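Local atomic coordinates of probable glucarate dehydratase (Mycobacterium smegmatis str. MC2 155, PDB entry 3VDG), a protein that probably dehydrates glucarate or a related acid sugar, as a metal-dependent member of the enolase superfamily. Residues Gly218-Ala221 against Pro222-Met226; Asp426-Gly429 against Tyr430-Ile434. One frame throughout, in Å; residues are numbered along the deposited sequence. Where two conformers were deposited one is given.

Contact 1: Gly218-Ala221 against Pro222-Met226; sequences GVFA and PEEEM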
loop_
_atom_site.group_PDB
_atom_site.type_symbol
_atom_site.label_atom_id
_atom_site.label_comp_id
_atom_site.label_asym_id
_atom_site.label_seq_id
_atom_site.Cartn_x
_atom_site.Cartn_y
_atom_site.Cartn_z
ATOM N N GLY A 218 10.839 10.270 -30.418
ATOM C CA GLY A 218 11.818 9.227 -30.746
ATOM C C GLY A 218 11.712 8.766 -32.198
ATOM O O GLY A 218 12.333 7.777 -32.591
ATOM N N VAL A 219 10.919 9.488 -32.987
ATOM C CA VAL A 219 10.660 9.155 -34.395
ATOM C C VAL A 219 11.425 10.076 -35.368
ATOM O O VAL A 219 12.000 9.605 -36.342
ATOM C CB VAL A 219 9.147 9.185 -34.709
ATOM C CG1 VAL A 219 8.904 8.936 -36.192
ATOM C CG2 VAL A 219 8.395 8.137 -33.860
ATOM N N PHE A 220 11.408 11.378 -35.108
ATOM C CA PHE A 220 12.145 12.344 -35.927
ATOM C C PHE A 220 13.231 12.963 -35.064
ATOM O O PHE A 220 13.216 12.811 -33.840
ATOM C CB PHE A 220 11.212 13.423 -36.494
ATOM C CG PHE A 220 10.249 12.909 -37.533
ATOM C CD1 PHE A 220 10.642 12.774 -38.853
ATOM C CD2 PHE A 220 8.950 12.552 -37.188
ATOM C CE1 PHE A 220 9.766 12.282 -39.819
ATOM C CE2 PHE A 220 8.061 12.059 -38.148
ATOM C CZ PHE A 220 8.472 11.927 -39.471
ATOM N N ALA A 221 14.171 13.662 -35.696
ATOM C CA ALA A 221 15.294 14.270 -34.990
ATOM C C ALA A 221 14.776 15.153 -33.857
ATOM O O ALA A 221 13.726 15.762 -33.990
ATOM C CB ALA A 221 16.148 15.099 -35.967
ATOM N N PRO A 222 15.520 15.225 -32.738
ATOM C CA PRO A 222 15.028 15.950 -31.576
ATOM C C PRO A 222 14.598 17.379 -31.911
ATOM O O PRO A 222 13.565 17.855 -31.416
ATOM C CB PRO A 222 16.229 15.966 -30.623
ATOM C CG PRO A 222 17.134 14.876 -31.076
ATOM C CD PRO A 222 16.726 14.434 -32.449
ATOM N N GLU A 223 15.358 18.082 -32.739
ATOM C CA GLU A 223 14.988 19.463 -32.998
ATOM C C GLU A 223 13.650 19.585 -33.732
ATOM O O GLU A 223 12.919 20.556 -33.531
ATOM C CB GLU A 223 16.131 20.243 -33.662
ATOM C CG GLU A 223 17.284 20.491 -32.696
ATOM C CD GLU A 223 18.369 21.386 -33.259
ATOM O OE1 GLU A 223 18.619 22.456 -32.664
ATOM O OE2 GLU A 223 18.966 21.021 -34.293
ATOM N N GLU A 224 13.303 18.592 -34.541
ATOM C CA GLU A 224 11.987 18.581 -35.182
ATOM C C GLU A 224 10.848 18.229 -34.216
ATOM O O GLU A 224 9.726 18.745 -34.353
ATOM C CB GLU A 224 11.968 17.605 -36.361
ATOM C CG GLU A 224 12.930 18.000 -37.470
ATOM C CD GLU A 224 12.991 16.973 -38.579
ATOM O OE1 GLU A 224 11.945 16.362 -38.891
ATOM O OE2 GLU A 224 14.088 16.782 -39.143
ATOM N N GLU A 225 11.116 17.333 -33.265
ATOM C CA GLU A 225 10.113 17.019 -32.221
ATOM C C GLU A 225 9.939 18.206 -31.251
ATOM O O GLU A 225 8.821 18.497 -30.804
ATOM C CB GLU A 225 10.451 15.687 -31.514
ATOM C CG GLU A 225 10.566 14.552 -32.534
ATOM C CD GLU A 225 10.591 13.151 -31.934
ATOM O OE1 GLU A 225 11.107 12.971 -30.804
ATOM O OE2 GLU A 225 10.122 12.219 -32.636
ATOM N N MET A 226 11.031 18.917 -30.954
ATOM C CA MET A 226 10.930 20.154 -30.175
ATOM C C MET A 226 10.075 21.186 -30.915
ATOM O O MET A 226 9.296 21.913 -30.311
ATOM C CB MET A 226 12.321 20.732 -29.883
ATOM C CG MET A 226 13.184 19.833 -29.008
ATOM S SD MET A 226 14.924 20.311 -28.922
ATOM C CE MET A 226 14.857 21.752 -27.871
HETATM O O HOH W 1 13.761 12.390 -31.183
#
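The carboxylate of Glu225 reaches back from the first turn of its helix and takes three backbone N-H groups of the preceding loop. Gly218 N donates to OE1 of Glu225 at 2.7 Å, using the syn lone pair of that oxygen. The other oxygen, OE2, is shared: Val219 N meets it on the syn side at 2.9 Å, and Phe220 N comes from above the carboxylate plane with a nearly straight N-H...O angle of 169°. Both donors approach from the same face of the group. Because Glu225 CG lies beside the backbone N (chi1 -56°) and the chain runs extended beyond it, the carboxylate is carried back along the loop. Water 1 donates to both Glu225 OE1 and Phe220 O, bridging two acceptors that could not bond to each other. Three N-H groups and a water around a buried carboxylate would probably favour its ionised form.

Residues 218-221 join strand 213-216 to helix 222-235, a beta-to-alpha connection within the barrel domain of the enolase superfamily. Ala221 stands at the N-cap of that helix, and its carbonyl oxygen receives Glu225 N at 3.1 Å as well as a weak bond from Glu224 N.

Looser side-chain contacts flank these hydrogen bonds. Glu224 OE1 comes within 3.8 Å of Phe220 CD1, with ring and carboxylate planes 31° apart, while the Phe220 ring also packs edge-to-face with Tyr175. Pro222 leans on Val257 of helix 251-260 and on Trp445.

Contact 2: Asp426-Gly429 against Tyr430-Ile434; sequences DDTG and YMRSI
Arg432 lies alongside Thr428 one turn further on, the two side chains pointing the same way. At its root, Arg432 CB sits 3.7 Å from the carbonyl oxygens of both Thr428 and Gly429. CG, placed beside the backbone N by a chi1 of -69°, passes Thr428 O at 3.5 Å. The chain then runs extended to NE, which makes a weak hydrogen bond to Phe438 O. At the guanidinium, Thr428 CG2 lies over one face, 3.4 Å from Arg432 NH2; the methyl thus packs on a group whose NH1 is held by Asn439 OD1. Thr428 OG1 turns to Val49 O.

Beneath these side chains the backbone closes the first helical turns: Tyr430 N bonds to Asp426 O, and Arg432 N reaches Thr428 O at 2.8 Å. Asp426 is the N-cap: its OD1 accepts Gly429 N at 2.9 Å, met from well above the carboxylate plane. Further along, Ser433 OG donates to Tyr430 O at 2.8 Å, and Ile434 CD1 lies 3.8 Å above the Tyr430 ring, offset toward its rim.

The side chain of Asp427 is about 4 Å from a bound acetate, probably from the crystallisation liquor. Tyr430 and Met431 pack on Val51 of strand 50-51, and Tyr430 OH bonds to His180, while Asp427, salt-bridged to Arg425, also bonds to Asn47 of strand 46-47; helix 427-434 is thereby laid against the small two-stranded antiparallel sheet.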
loop_
_atom_site.group_PDB
_atom_site.type_symbol
_atom_site.label_atom_id
_atom_site.label_comp_id
_atom_site.label_asym_id
_atom_site.label_seq_id
_atom_site.Cartn_x
_atom_site.Cartn_y
_atom_site.Cartn_z
ATOM N N ASP A 426 4.015 -6.776 -32.277
ATOM C CA ASP A 426 5.356 -6.766 -32.853
ATOM C C ASP A 426 5.557 -5.547 -33.768
ATOM O O ASP A 426 5.540 -5.686 -34.988
ATOM C CB ASP A 426 5.570 -8.062 -33.652
ATOM C CG ASP A 426 7.031 -8.300 -34.010
ATOM O OD1 ASP A 426 7.888 -7.481 -33.628
ATOM O OD2 ASP A 426 7.330 -9.311 -34.670
ATOM N N ASP A 427 5.744 -4.369 -33.175
ATOM C CA ASP A 427 5.856 -3.119 -33.921
ATOM C C ASP A 427 7.081 -3.166 -34.857
ATOM O O ASP A 427 7.045 -2.673 -35.987
ATOM C CB ASP A 427 6.060 -1.921 -32.968
ATOM C CG ASP A 427 4.917 -1.744 -31.950
ATOM O OD1 ASP A 427 3.964 -2.553 -31.907
ATOM O OD2 ASP A 427 4.991 -0.780 -31.161
ATOM N N THR A 428 8.164 -3.760 -34.361
ATOM C CA THR A 428 9.402 -3.843 -35.119
ATOM C C THR A 428 9.280 -4.843 -36.267
ATOM O O THR A 428 9.604 -4.530 -37.412
ATOM C CB THR A 428 10.580 -4.215 -34.212
ATOM O OG1 THR A 428 10.654 -3.264 -33.141
ATOM C CG2 THR A 428 11.892 -4.198 -35.012
ATOM N N GLY A 429 8.810 -6.047 -35.963
ATOM C CA GLY A 429 8.594 -7.052 -36.996
ATOM C C GLY A 429 7.642 -6.560 -38.078
ATOM O O GLY A 429 7.836 -6.842 -39.257
ATOM N N TYR A 430 6.597 -5.835 -37.687
ATOM C CA TYR A 430 5.662 -5.296 -38.666
ATOM C C TYR A 430 6.318 -4.216 -39.526
ATOM O O TYR A 430 6.144 -4.198 -40.743
ATOM C CB TYR A 430 4.394 -4.752 -38.001
ATOM C CG TYR A 430 3.420 -4.110 -38.962
ATOM C CD1 TYR A 430 2.922 -4.814 -40.063
ATOM C CD2 TYR A 430 2.973 -2.808 -38.753
ATOM C CE1 TYR A 430 2.022 -4.222 -40.942
ATOM C CE2 TYR A 430 2.085 -2.211 -39.623
ATOM C CZ TYR A 430 1.613 -2.921 -40.714
ATOM O OH TYR A 430 0.722 -2.306 -41.565
ATOM N N MET A 431 7.067 -3.309 -38.909
ATOM C CA MET A 431 7.829 -2.353 -39.713
ATOM C C MET A 431 8.762 -3.116 -40.692
ATOM O O MET A 431 8.819 -2.778 -41.866
ATOM C CB MET A 431 8.617 -1.362 -38.836
ATOM C CG MET A 431 9.434 -0.357 -39.641
ATOM S SD MET A 431 8.409 0.782 -40.583
ATOM C CE MET A 431 8.242 2.109 -39.373
ATOM N N ARG A 432 9.459 -4.148 -40.224
ATOM C CA ARG A 432 10.361 -4.911 -41.118
ATOM C C ARG A 432 9.650 -5.618 -42.255
ATOM O O ARG A 432 10.237 -5.785 -43.315
ATOM C CB ARG A 432 11.211 -5.936 -40.373
ATOM C CG ARG A 432 12.280 -5.361 -39.467
ATOM C CD ARG A 432 13.155 -6.483 -38.920
ATOM N NE ARG A 432 14.324 -5.932 -38.247
ATOM C CZ ARG A 432 14.593 -6.075 -36.953
ATOM N NH1 ARG A 432 15.689 -5.519 -36.444
ATOM N NH2 ARG A 432 13.785 -6.781 -36.171
ATOM N N SER A 433 8.407 -6.057 -42.039
ATOM C CA SER A 433 7.654 -6.688 -43.118
ATOM C C SER A 433 7.416 -5.668 -44.228
ATOM O O SER A 433 7.198 -6.032 -45.380
ATOM C CB SER A 433 6.308 -7.260 -42.615
ATOM O OG SER A 433 5.353 -6.223 -42.428
ATOM N N ILE A 434 7.451 -4.385 -43.875
ATOM C CA ILE A 434 7.254 -3.313 -44.858
ATOM C C ILE A 434 8.591 -2.821 -45.405
ATOM O O ILE A 434 8.699 -2.509 -46.579
ATOM C CB ILE A 434 6.488 -2.130 -44.243
ATOM C CG1 ILE A 434 5.038 -2.537 -43.947
ATOM C CG2 ILE A 434 6.524 -0.911 -45.160
ATOM C CD1 ILE A 434 4.326 -1.591 -42.992
#

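Both contacts are partly buried, and they share no helix or strand: contact 1 is the start of the long helix 222-235, contact 2 the short helix 427-434 with its cap. Gly218 and Glu225, like Asp427 and Met431, are buried, while Glu223 and Glu224, like Arg432 and Ser433, are exposed. In contact 1 a glutamate inside the helix folds back over the loop that precedes it; in contact 2 the cap itself, an aspartate, supplies the side-chain acceptor. The bound sodium ion lies about 11 Å from Gly218 and about 12 Å from the side chain of Asp427. One hairpin touches both contacts, since Thr48, between strands 46-47 and 50-51, hydrogen-bonds to Gly218 O.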